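Local coordinates for protein botulinum neurotoxin type C1 (Clostridium botulinum, PDB 3R4S) that binds gangliosides as the receptor-binding part of a clostridial neurotoxin, whose separate light chain is a zinc endopeptidase acting on neuronal SNARE proteins, at residues I84-W89 with D204-W209; N139-Y144 with N278-N283; I271-R276 with L404-K409. All blocks are in the same frame, centred on the assembly; numbering follows the deposited sequence.

The contacts follow the molecule from the N-terminal jelly-roll to the C-terminal trefoil. Contact 1 joins two neighbouring strands of one jelly-roll sheet, one face of the pair buried and the other partly exposed, and contact 3 is wholly buried in the trefoil, about 31 Å away between centres. Contact 2 lies at the surface between them, where two turns from the two domains meet. Backbone hydrogen bonds and a cation-pi stack carry contact 1; contact 3 has a single direct backbone bond beside aliphatic and aromatic packing, and contact 2 is van der Waals packing with one CA-H...O contact. K88 of contact 1 reaches N280 of contact 2, whose F282 rests on R276 of contact 3.

Contact 1 (I84-W89 with D204-W209); sequences IRINKW and DNINMW
Strands 84-87 and 207-209 run antiparallel, their axes 4.7 Å apart at closest and their directions 166° apart. R85 with W209 and N87 with N207 are hydrogen-bonded pairs, each closed by two backbone bonds, while I86 with M208 between them is a non-hydrogen-bonded pair. The shortest bond runs from N207 N to N87 O, 2.8 Å, and meets the carbonyl nearly along its axis. Beyond the strand end the peptide before K88 is cis, and a water takes over the bridging: it accepts from K88 N and donates to N205 O.

On one face, R85 sets CG anti to its backbone N (chi1 -173°) and stays extended as far as NE, running alongside the W209 indole in the same direction. Its guanidinium lies flat over the six-membered ring, with CZ 4.4 Å from the ring centroid; NH1 comes closest, 3.5 Å from CH2 of W209. CB of N87 meets the rim of the indole, 3.7 Å from CZ3. The opposite face is apolar and buried: I86 CD1 packs 3.8 Å from M208 CG, and I84 CD1 touches the M208 sulphur.

R85 NE also donates to the carbonyl of N145. That bond and the stack on W209 together fix the rotation of the guanidinium, and the cation-pi attraction probably adds to the hold of this partly exposed face of the jelly-roll sheet.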
loop_
_atom_site.group_PDB
_atom_site.type_symbol
_atom_site.label_atom_id
_atom_site.label_comp_id
_atom_site.label_asym_id
_atom_site.label_seq_id
_atom_site.Cartn_x
_atom_site.Cartn_y
_atom_site.Cartn_z
ATOM N N ILE A 84 2.986 6.110 6.298
ATOM C CA ILE A 84 4.031 5.259 6.827
ATOM C C ILE A 84 4.100 3.953 6.062
ATOM O O ILE A 84 3.086 3.437 5.583
ATOM C CB ILE A 84 3.813 4.958 8.331
ATOM C CG1 ILE A 84 4.864 3.953 8.826
ATOM C CG2 ILE A 84 2.392 4.409 8.594
ATOM C CD1 ILE A 84 4.858 3.771 10.353
ATOM N N ARG A 85 5.309 3.428 5.922
ATOM C CA ARG A 85 5.505 2.096 5.366
ATOM C C ARG A 85 6.526 1.359 6.230
ATOM O O ARG A 85 7.523 1.952 6.654
ATOM C CB ARG A 85 6.018 2.175 3.922
ATOM C CG ARG A 85 6.095 0.814 3.224
ATOM C CD ARG A 85 6.656 0.905 1.782
ATOM N NE ARG A 85 6.911 -0.445 1.288
ATOM C CZ ARG A 85 8.001 -0.831 0.632
ATOM N NH1 ARG A 85 8.976 0.034 0.345
ATOM N NH2 ARG A 85 8.102 -2.090 0.238
ATOM N N ILE A 86 6.274 0.076 6.484
ATOM C CA ILE A 86 7.198 -0.775 7.237
ATOM C C ILE A 86 7.566 -1.999 6.409
ATOM O O ILE A 86 6.688 -2.670 5.856
ATOM C CB ILE A 86 6.564 -1.292 8.560
ATOM C CG1 ILE A 86 5.927 -0.152 9.375
ATOM C CG2 ILE A 86 7.602 -2.032 9.414
ATOM C CD1 ILE A 86 6.935 0.685 10.062
ATOM N N ASN A 87 8.854 -2.302 6.332
ATOM C CA ASN A 87 9.293 -3.534 5.665
ATOM C C ASN A 87 10.453 -4.159 6.427
ATOM O O ASN A 87 11.425 -3.478 6.737
ATOM C CB ASN A 87 9.726 -3.251 4.225
ATOM C CG ASN A 87 9.951 -4.532 3.417
ATOM O OD1 ASN A 87 9.051 -5.355 3.271
ATOM N ND2 ASN A 87 11.152 -4.690 2.883
ATOM N N LYS A 88 10.362 -5.440 6.761
ATOM C CA LYS A 88 9.229 -6.298 6.468
ATOM C C LYS A 88 8.420 -6.475 7.761
ATOM O O LYS A 88 8.923 -6.988 8.761
ATOM C CB LYS A 88 9.766 -7.641 5.963
ATOM C CG LYS A 88 8.737 -8.672 5.512
ATOM C CD LYS A 88 9.460 -9.970 5.086
ATOM C CE LYS A 88 8.481 -11.083 4.681
ATOM N NZ LYS A 88 9.159 -12.376 4.338
ATOM N N TRP A 89 7.174 -6.013 7.746
ATOM C CA TRP A 89 6.332 -6.036 8.935
ATOM C C TRP A 89 5.702 -7.419 9.127
ATOM O O TRP A 89 4.520 -7.626 8.859
ATOM C CB TRP A 89 5.255 -4.949 8.841
ATOM C CG TRP A 89 4.465 -4.745 10.110
ATOM C CD1 TRP A 89 4.662 -5.362 11.314
ATOM C CD2 TRP A 89 3.349 -3.858 10.292
ATOM N NE1 TRP A 89 3.733 -4.916 12.233
ATOM C CE2 TRP A 89 2.914 -3.999 11.626
ATOM C CE3 TRP A 89 2.671 -2.967 9.451
ATOM C CZ2 TRP A 89 1.831 -3.275 12.140
ATOM C CZ3 TRP A 89 1.591 -2.250 9.964
ATOM C CH2 TRP A 89 1.185 -2.407 11.292
ATOM N N ASP A 204 15.876 -9.514 12.214
ATOM C CA ASP A 204 16.179 -8.826 10.964
ATOM C C ASP A 204 16.008 -7.314 11.093
ATOM O O ASP A 204 15.122 -6.839 11.797
ATOM C CB ASP A 204 15.268 -9.336 9.839
ATOM C CG ASP A 204 15.385 -10.838 9.618
ATOM O OD1 ASP A 204 16.436 -11.422 9.965
ATOM O OD2 ASP A 204 14.421 -11.433 9.085
ATOM N N ASN A 205 16.861 -6.563 10.408
ATOM C CA ASN A 205 16.657 -5.129 10.267
ATOM C C ASN A 205 15.286 -4.887 9.628
ATOM O O ASN A 205 14.840 -5.659 8.773
ATOM C CB ASN A 205 17.787 -4.517 9.422
ATOM C CG ASN A 205 17.527 -3.050 9.021
ATOM O OD1 ASN A 205 17.907 -2.110 9.733
ATOM N ND2 ASN A 205 16.914 -2.858 7.853
ATOM N N ILE A 206 14.596 -3.848 10.084
ATOM C CA ILE A 206 13.429 -3.360 9.368
ATOM C C ILE A 206 13.691 -1.937 8.934
ATOM O O ILE A 206 14.519 -1.241 9.519
ATOM C CB ILE A 206 12.136 -3.400 10.212
ATOM C CG1 ILE A 206 12.284 -2.552 11.473
ATOM C CG2 ILE A 206 11.741 -4.840 10.546
ATOM C CD1 ILE A 206 10.974 -2.389 12.249
ATOM N N ASN A 207 12.996 -1.511 7.892
ATOM C CA ASN A 207 13.005 -0.109 7.501
ATOM C C ASN A 207 11.644 0.507 7.759
ATOM O O ASN A 207 10.620 -0.176 7.722
ATOM C CB ASN A 207 13.341 0.053 6.017
ATOM C CG ASN A 207 14.778 -0.279 5.702
ATOM O OD1 ASN A 207 15.061 -1.070 4.801
ATOM N ND2 ASN A 207 15.697 0.324 6.438
ATOM N N MET A 208 11.634 1.807 8.009
ATOM C CA MET A 208 10.385 2.536 8.089
ATOM C C MET A 208 10.506 3.766 7.205
ATOM O O MET A 208 11.520 4.465 7.243
ATOM C CB MET A 208 10.084 2.927 9.539
ATOM C CG MET A 208 8.898 3.875 9.696
ATOM S SD MET A 208 8.598 4.350 11.422
ATOM C CE MET A 208 9.942 5.508 11.722
ATOM N N TRP A 209 9.482 4.018 6.400
ATOM C CA TRP A 209 9.417 5.225 5.598
ATOM C C TRP A 209 8.291 6.074 6.142
ATOM O O TRP A 209 7.248 5.541 6.544
ATOM C CB TRP A 209 9.093 4.905 4.141
ATOM C CG TRP A 209 10.124 4.141 3.389
ATOM C CD1 TRP A 209 11.021 4.642 2.482
ATOM C CD2 TRP A 209 10.334 2.726 3.417
ATOM N NE1 TRP A 209 11.782 3.625 1.957
ATOM C CE2 TRP A 209 11.383 2.438 2.515
ATOM C CE3 TRP A 209 9.745 1.675 4.125
ATOM C CZ2 TRP A 209 11.860 1.141 2.303
ATOM C CZ3 TRP A 209 10.216 0.382 3.911
ATOM C CH2 TRP A 209 11.263 0.131 3.004
HETATM O O HOH W 1 12.765 -7.026 7.704
#

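Contact 2 (N139-Y144 with N278-N283); sequences NNAPGY and NNNDFN
P142 and A141 form the tip that the 139-144 segment presents to residues 279-282. The pyrrolidine, puckered C-gamma exo, meets F282 through CG, which lies 3.5 Å from CE2 of that ring in an oblique approach. F282 sets its ring anti to the carbonyl carbon (chi1 -72°), and this brings CE2, CD2 and CZ round to the proline; the same ring meets Y241 edge-to-face and rests on R276. The CA of P142 makes a CA-H...O contact with N280 O at 3.2 Å. The A141 methyl comes equally near N279 O, also 3.2 Å away.

Each segment holds a type I beta turn, N140 to G143 and N278 to D281, closed by G143 N to N140 O and D281 N to N278 O. They belong to the two halves of the receptor-binding region, the lectin-like jelly-roll and the beta-trefoil, so this surface contact is part of the junction between the domains. G143 leaves its turn at a positive phi of 103°, with backbone angles at which a side chain would collide with the carbonyl oxygen of P142.

N280 has its CG anti to the carbonyl carbon (chi1 -59°), which sets OD1 beside A141, 4.0 Å from the methyl CB. Its backbone oxygen accepts a hydrogen bond from K88 NZ of the jelly-roll, and a long, weak ion pair joins that ammonium group to OD1 of D281.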
loop_
_atom_site.group_PDB
_atom_site.type_symbol
_atom_site.label_atom_id
_atom_site.label_comp_id
_atom_site.label_asym_id
_atom_site.label_seq_id
_atom_site.Cartn_x
_atom_site.Cartn_y
_atom_site.Cartn_z
ATOM N N ASN A 139 -4.041 -12.604 5.463
ATOM C CA ASN A 139 -3.959 -12.051 4.119
ATOM C C ASN A 139 -2.625 -11.371 3.850
ATOM O O ASN A 139 -2.471 -10.655 2.859
ATOM C CB ASN A 139 -5.125 -11.101 3.874
ATOM C CG ASN A 139 -6.448 -11.834 3.781
ATOM O OD1 ASN A 139 -6.487 -13.011 3.417
ATOM N ND2 ASN A 139 -7.538 -11.149 4.116
ATOM N N ASN A 140 -1.661 -11.624 4.731
ATOM C CA ASN A 140 -0.396 -10.908 4.724
ATOM C C ASN A 140 0.769 -11.714 5.285
ATOM O O ASN A 140 1.530 -11.201 6.105
ATOM C CB ASN A 140 -0.527 -9.607 5.525
ATOM C CG ASN A 140 -1.402 -8.581 4.833
ATOM O OD1 ASN A 140 -0.974 -7.923 3.879
ATOM N ND2 ASN A 140 -2.640 -8.442 5.303
ATOM N N ALA A 141 0.927 -12.957 4.830
ATOM C CA ALA A 141 2.045 -13.805 5.271
ATOM C C ALA A 141 3.424 -13.251 4.901
ATOM O O ALA A 141 4.388 -13.417 5.656
ATOM C CB ALA A 141 1.882 -15.235 4.737
ATOM N N PRO A 142 3.532 -12.603 3.729
ATOM C CA PRO A 142 4.797 -11.955 3.360
ATOM C C PRO A 142 5.058 -10.678 4.167
ATOM O O PRO A 142 6.094 -10.052 3.975
ATOM C CB PRO A 142 4.593 -11.590 1.885
ATOM C CG PRO A 142 3.351 -12.326 1.448
ATOM C CD PRO A 142 2.523 -12.501 2.663
ATOM N N GLY A 143 4.127 -10.294 5.039
ATOM C CA GLY A 143 4.258 -9.078 5.838
ATOM C C GLY A 143 3.391 -7.947 5.306
ATOM O O GLY A 143 3.120 -7.893 4.106
ATOM N N TYR A 144 2.948 -7.042 6.179
ATOM C CA TYR A 144 2.132 -5.915 5.727
ATOM C C TYR A 144 3.072 -4.790 5.311
ATOM O O TYR A 144 3.240 -3.807 6.026
ATOM C CB TYR A 144 1.153 -5.464 6.822
ATOM C CG TYR A 144 0.046 -4.525 6.352
ATOM C CD1 TYR A 144 -1.139 -5.022 5.818
ATOM C CD2 TYR A 144 0.180 -3.145 6.461
ATOM C CE1 TYR A 144 -2.155 -4.170 5.399
ATOM C CE2 TYR A 144 -0.831 -2.281 6.043
ATOM C CZ TYR A 144 -1.995 -2.798 5.512
ATOM O OH TYR A 144 -2.993 -1.935 5.087
ATOM N N ASN A 278 6.368 -21.057 -1.093
ATOM C CA ASN A 278 6.909 -20.117 -0.122
ATOM C C ASN A 278 5.867 -19.053 0.217
ATOM O O ASN A 278 5.821 -17.996 -0.408
ATOM C CB ASN A 278 8.169 -19.457 -0.680
ATOM C CG ASN A 278 9.116 -20.459 -1.326
ATOM O OD1 ASN A 278 9.737 -20.177 -2.352
ATOM N ND2 ASN A 278 9.216 -21.643 -0.731
ATOM N N ASN A 279 5.035 -19.338 1.209
ATOM C CA ASN A 279 3.943 -18.441 1.579
ATOM C C ASN A 279 4.377 -17.113 2.173
ATOM O O ASN A 279 3.607 -16.153 2.180
ATOM C CB ASN A 279 2.996 -19.141 2.547
ATOM C CG ASN A 279 2.110 -20.130 1.852
ATOM O OD1 ASN A 279 1.442 -19.789 0.873
ATOM N ND2 ASN A 279 2.104 -21.372 2.336
ATOM N N ASN A 280 5.604 -17.065 2.674
ATOM C CA ASN A 280 6.118 -15.871 3.326
ATOM C C ASN A 280 6.810 -14.929 2.351
ATOM O O ASN A 280 7.333 -13.891 2.751
ATOM C CB ASN A 280 7.090 -16.256 4.441
ATOM C CG ASN A 280 6.447 -17.137 5.496
ATOM O OD1 ASN A 280 5.280 -16.959 5.846
ATOM N ND2 ASN A 280 7.212 -18.094 6.009
ATOM N N ASP A 281 6.824 -15.292 1.074
ATOM C CA ASP A 281 7.447 -14.441 0.072
ATOM C C ASP A 281 6.630 -14.388 -1.216
ATOM O O ASP A 281 5.713 -15.176 -1.418
ATOM C CB ASP A 281 8.852 -14.944 -0.260
ATOM C CG ASP A 281 9.750 -15.026 0.958
ATOM O OD1 ASP A 281 10.525 -14.072 1.174
ATOM O OD2 ASP A 281 9.689 -16.048 1.683
ATOM N N PHE A 282 6.968 -13.432 -2.072
ATOM C CA PHE A 282 6.526 -13.435 -3.455
ATOM C C PHE A 282 7.778 -13.674 -4.276
ATOM O O PHE A 282 8.516 -12.739 -4.579
ATOM C CB PHE A 282 5.894 -12.096 -3.846
ATOM C CG PHE A 282 4.538 -11.857 -3.234
ATOM C CD1 PHE A 282 3.429 -12.546 -3.689
ATOM C CD2 PHE A 282 4.374 -10.937 -2.209
ATOM C CE1 PHE A 282 2.177 -12.327 -3.131
ATOM C CE2 PHE A 282 3.133 -10.713 -1.651
ATOM C CZ PHE A 282 2.030 -11.410 -2.117
ATOM N N ASN A 283 8.045 -14.928 -4.614
ATOM C CA ASN A 283 9.284 -15.234 -5.300
ATOM C C ASN A 283 9.211 -16.491 -6.157
ATOM O O ASN A 283 10.206 -17.196 -6.336
ATOM C CB ASN A 283 10.438 -15.320 -4.290
ATOM C CG ASN A 283 10.302 -16.498 -3.337
ATOM O OD1 ASN A 283 9.400 -17.329 -3.467
ATOM N ND2 ASN A 283 11.213 -16.575 -2.369
#

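Contact 3 (I271-R276 with L404-K409); sequences IVFNTR and LVPTVK
In the beta-trefoil, strand 271-275 meets strand 404-409 near the turn of the hairpin it forms with strand 262-267. The two directions are 137° apart, and the strands touch over only three residues each: I271, V272 and F273 against L404, V405 and P406. One direct backbone bond joins them, from F273 N to L404 O at 2.8 Å, approaching nearly along the C=O axis. The V272 CA also points a hydrogen at this oxygen in a weaker CA-H...O contact.

Packing is tightest around F273. Its CG lies anti to the carbonyl carbon (chi1 -68°), and the ring turns its edge to the other strand, with the carbonyl carbons of L404 and V405 near the ring plane. CE2 stands 3.5 Å from P406 N and as near to P406 CD. L404, its CG anti to the backbone N (chi1 -175°), packs CD2 3.9 Å from F273 CB. I271 crosses P406 at about a right angle, its CG2 3.8 Å from CD.

V272 and V405 meet more loosely, CG1 to CG1 at 4.2 Å. The side chain of V272 is about 8 Å from the bound N-acetyl-beta-neuraminic acid, and its backbone pairs with Y265 of that sugar's pocket. Next to the F273-L404 bond a water replaces the second direct link: it donates to F273 O and accepts from L404 N, each at 2.9 Å.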
loop_
_atom_site.group_PDB
_atom_site.type_symbol
_atom_site.label_atom_id
_atom_site.label_comp_id
_atom_site.label_asym_id
_atom_site.label_seq_id
_atom_site.Cartn_x
_atom_site.Cartn_y
_atom_site.Cartn_z
ATOM N N ILE A 271 -1.492 -19.574 -19.666
ATOM C CA ILE A 271 -1.130 -19.187 -18.301
ATOM C C ILE A 271 -1.996 -19.937 -17.312
ATOM O O ILE A 271 -3.204 -20.094 -17.520
ATOM C CB ILE A 271 -1.286 -17.683 -18.069
ATOM C CG1 ILE A 271 -0.340 -16.921 -18.994
ATOM C CG2 ILE A 271 -1.003 -17.345 -16.607
ATOM C CD1 ILE A 271 -0.519 -15.421 -18.946
ATOM N N VAL A 272 -1.367 -20.423 -16.249
ATOM C CA VAL A 272 -2.079 -21.135 -15.196
ATOM C C VAL A 272 -1.573 -20.665 -13.842
ATOM O O VAL A 272 -0.455 -20.166 -13.732
ATOM C CB VAL A 272 -1.880 -22.669 -15.304
ATOM C CG1 VAL A 272 -2.321 -23.161 -16.673
ATOM C CG2 VAL A 272 -0.418 -23.040 -15.049
ATOM N N PHE A 273 -2.391 -20.833 -12.815
ATOM C CA PHE A 273 -2.000 -20.428 -11.477
ATOM C C PHE A 273 -1.703 -21.635 -10.602
ATOM O O PHE A 273 -2.543 -22.519 -10.441
ATOM C CB PHE A 273 -3.084 -19.547 -10.845
ATOM C CG PHE A 273 -3.222 -18.199 -11.498
ATOM C CD1 PHE A 273 -2.436 -17.132 -11.093
ATOM C CD2 PHE A 273 -4.134 -18.002 -12.518
ATOM C CE1 PHE A 273 -2.561 -15.885 -11.700
ATOM C CE2 PHE A 273 -4.266 -16.757 -13.132
ATOM C CZ PHE A 273 -3.478 -15.700 -12.722
ATOM N N ASN A 274 -0.500 -21.658 -10.038
ATOM C CA ASN A 274 -0.069 -22.746 -9.165
ATOM C C ASN A 274 0.066 -22.284 -7.721
ATOM O O ASN A 274 0.437 -21.139 -7.460
ATOM C CB ASN A 274 1.287 -23.294 -9.630
ATOM C CG ASN A 274 1.204 -24.054 -10.948
ATOM O OD1 ASN A 274 0.119 -24.343 -11.456
ATOM N ND2 ASN A 274 2.362 -24.382 -11.506
ATOM N N THR A 275 -0.205 -23.188 -6.785
ATOM C CA THR A 275 -0.075 -22.893 -5.366
ATOM C C THR A 275 1.380 -22.600 -4.960
ATOM O O THR A 275 2.291 -23.357 -5.297
ATOM C CB THR A 275 -0.651 -24.039 -4.532
ATOM O OG1 THR A 275 -2.043 -24.179 -4.843
ATOM C CG2 THR A 275 -0.497 -23.761 -3.048
ATOM N N ARG A 276 1.588 -21.482 -4.263
ATOM C CA ARG A 276 2.909 -21.078 -3.782
ATOM C C ARG A 276 3.475 -22.089 -2.795
ATOM O O ARG A 276 2.751 -22.633 -1.961
ATOM C CB ARG A 276 2.830 -19.710 -3.082
ATOM C CG ARG A 276 2.631 -18.531 -4.025
ATOM C CD ARG A 276 2.419 -17.171 -3.295
ATOM N NE ARG A 276 1.938 -16.207 -4.280
ATOM C CZ ARG A 276 2.710 -15.655 -5.210
ATOM N NH1 ARG A 276 4.011 -15.924 -5.244
ATOM N NH2 ARG A 276 2.189 -14.825 -6.101
ATOM N N LEU A 404 -6.600 -23.376 -13.037
ATOM C CA LEU A 404 -6.980 -22.019 -12.655
ATOM C C LEU A 404 -6.248 -21.075 -13.599
ATOM O O LEU A 404 -5.020 -21.050 -13.611
ATOM C CB LEU A 404 -6.587 -21.752 -11.196
ATOM C CG LEU A 404 -7.005 -20.415 -10.563
ATOM C CD1 LEU A 404 -8.517 -20.243 -10.594
ATOM C CD2 LEU A 404 -6.496 -20.344 -9.138
ATOM N N VAL A 405 -6.997 -20.310 -14.393
ATOM C CA VAL A 405 -6.420 -19.537 -15.489
ATOM C C VAL A 405 -6.958 -18.107 -15.509
ATOM O O VAL A 405 -8.081 -17.869 -15.066
ATOM C CB VAL A 405 -6.746 -20.191 -16.853
ATOM C CG1 VAL A 405 -6.205 -21.615 -16.896
ATOM C CG2 VAL A 405 -8.262 -20.196 -17.118
ATOM N N PRO A 406 -6.158 -17.149 -16.022
ATOM C CA PRO A 406 -6.708 -15.803 -16.189
ATOM C C PRO A 406 -7.659 -15.785 -17.370
ATOM O O PRO A 406 -7.462 -16.522 -18.350
ATOM C CB PRO A 406 -5.464 -14.950 -16.475
ATOM C CG PRO A 406 -4.535 -15.879 -17.178
ATOM C CD PRO A 406 -4.778 -17.251 -16.541
ATOM N N THR A 407 -8.699 -14.966 -17.280
ATOM C CA THR A 407 -9.700 -14.895 -18.344
ATOM C C THR A 407 -10.104 -13.463 -18.645
ATOM O O THR A 407 -9.823 -12.538 -17.862
ATOM C CB THR A 407 -11.004 -15.619 -17.950
ATOM O OG1 THR A 407 -11.563 -14.988 -16.786
ATOM C CG2 THR A 407 -10.754 -17.107 -17.662
ATOM N N VAL A 408 -10.768 -13.297 -19.786
ATOM C CA VAL A 408 -11.514 -12.086 -20.102
ATOM C C VAL A 408 -12.984 -12.468 -20.197
ATOM O O VAL A 408 -13.337 -13.425 -20.884
ATOM C CB VAL A 408 -11.084 -11.467 -21.446
ATOM C CG1 VAL A 408 -11.978 -10.268 -21.800
ATOM C CG2 VAL A 408 -9.602 -11.058 -21.405
ATOM N N LYS A 409 -13.827 -11.743 -19.476
ATOM C CA LYS A 409 -15.270 -11.867 -19.595
ATOM C C LYS A 409 -15.755 -10.718 -20.471
ATOM O O LYS A 409 -15.620 -9.551 -20.101
ATOM C CB LYS A 409 -15.917 -11.769 -18.209
ATOM C CG LYS A 409 -17.437 -11.623 -18.213
ATOM C CD LYS A 409 -18.093 -12.752 -18.983
ATOM C CE LYS A 409 -19.592 -12.844 -18.692
ATOM N NZ LYS A 409 -20.306 -11.615 -19.116
HETATM O O HOH W 2 -4.069 -24.352 -12.126
#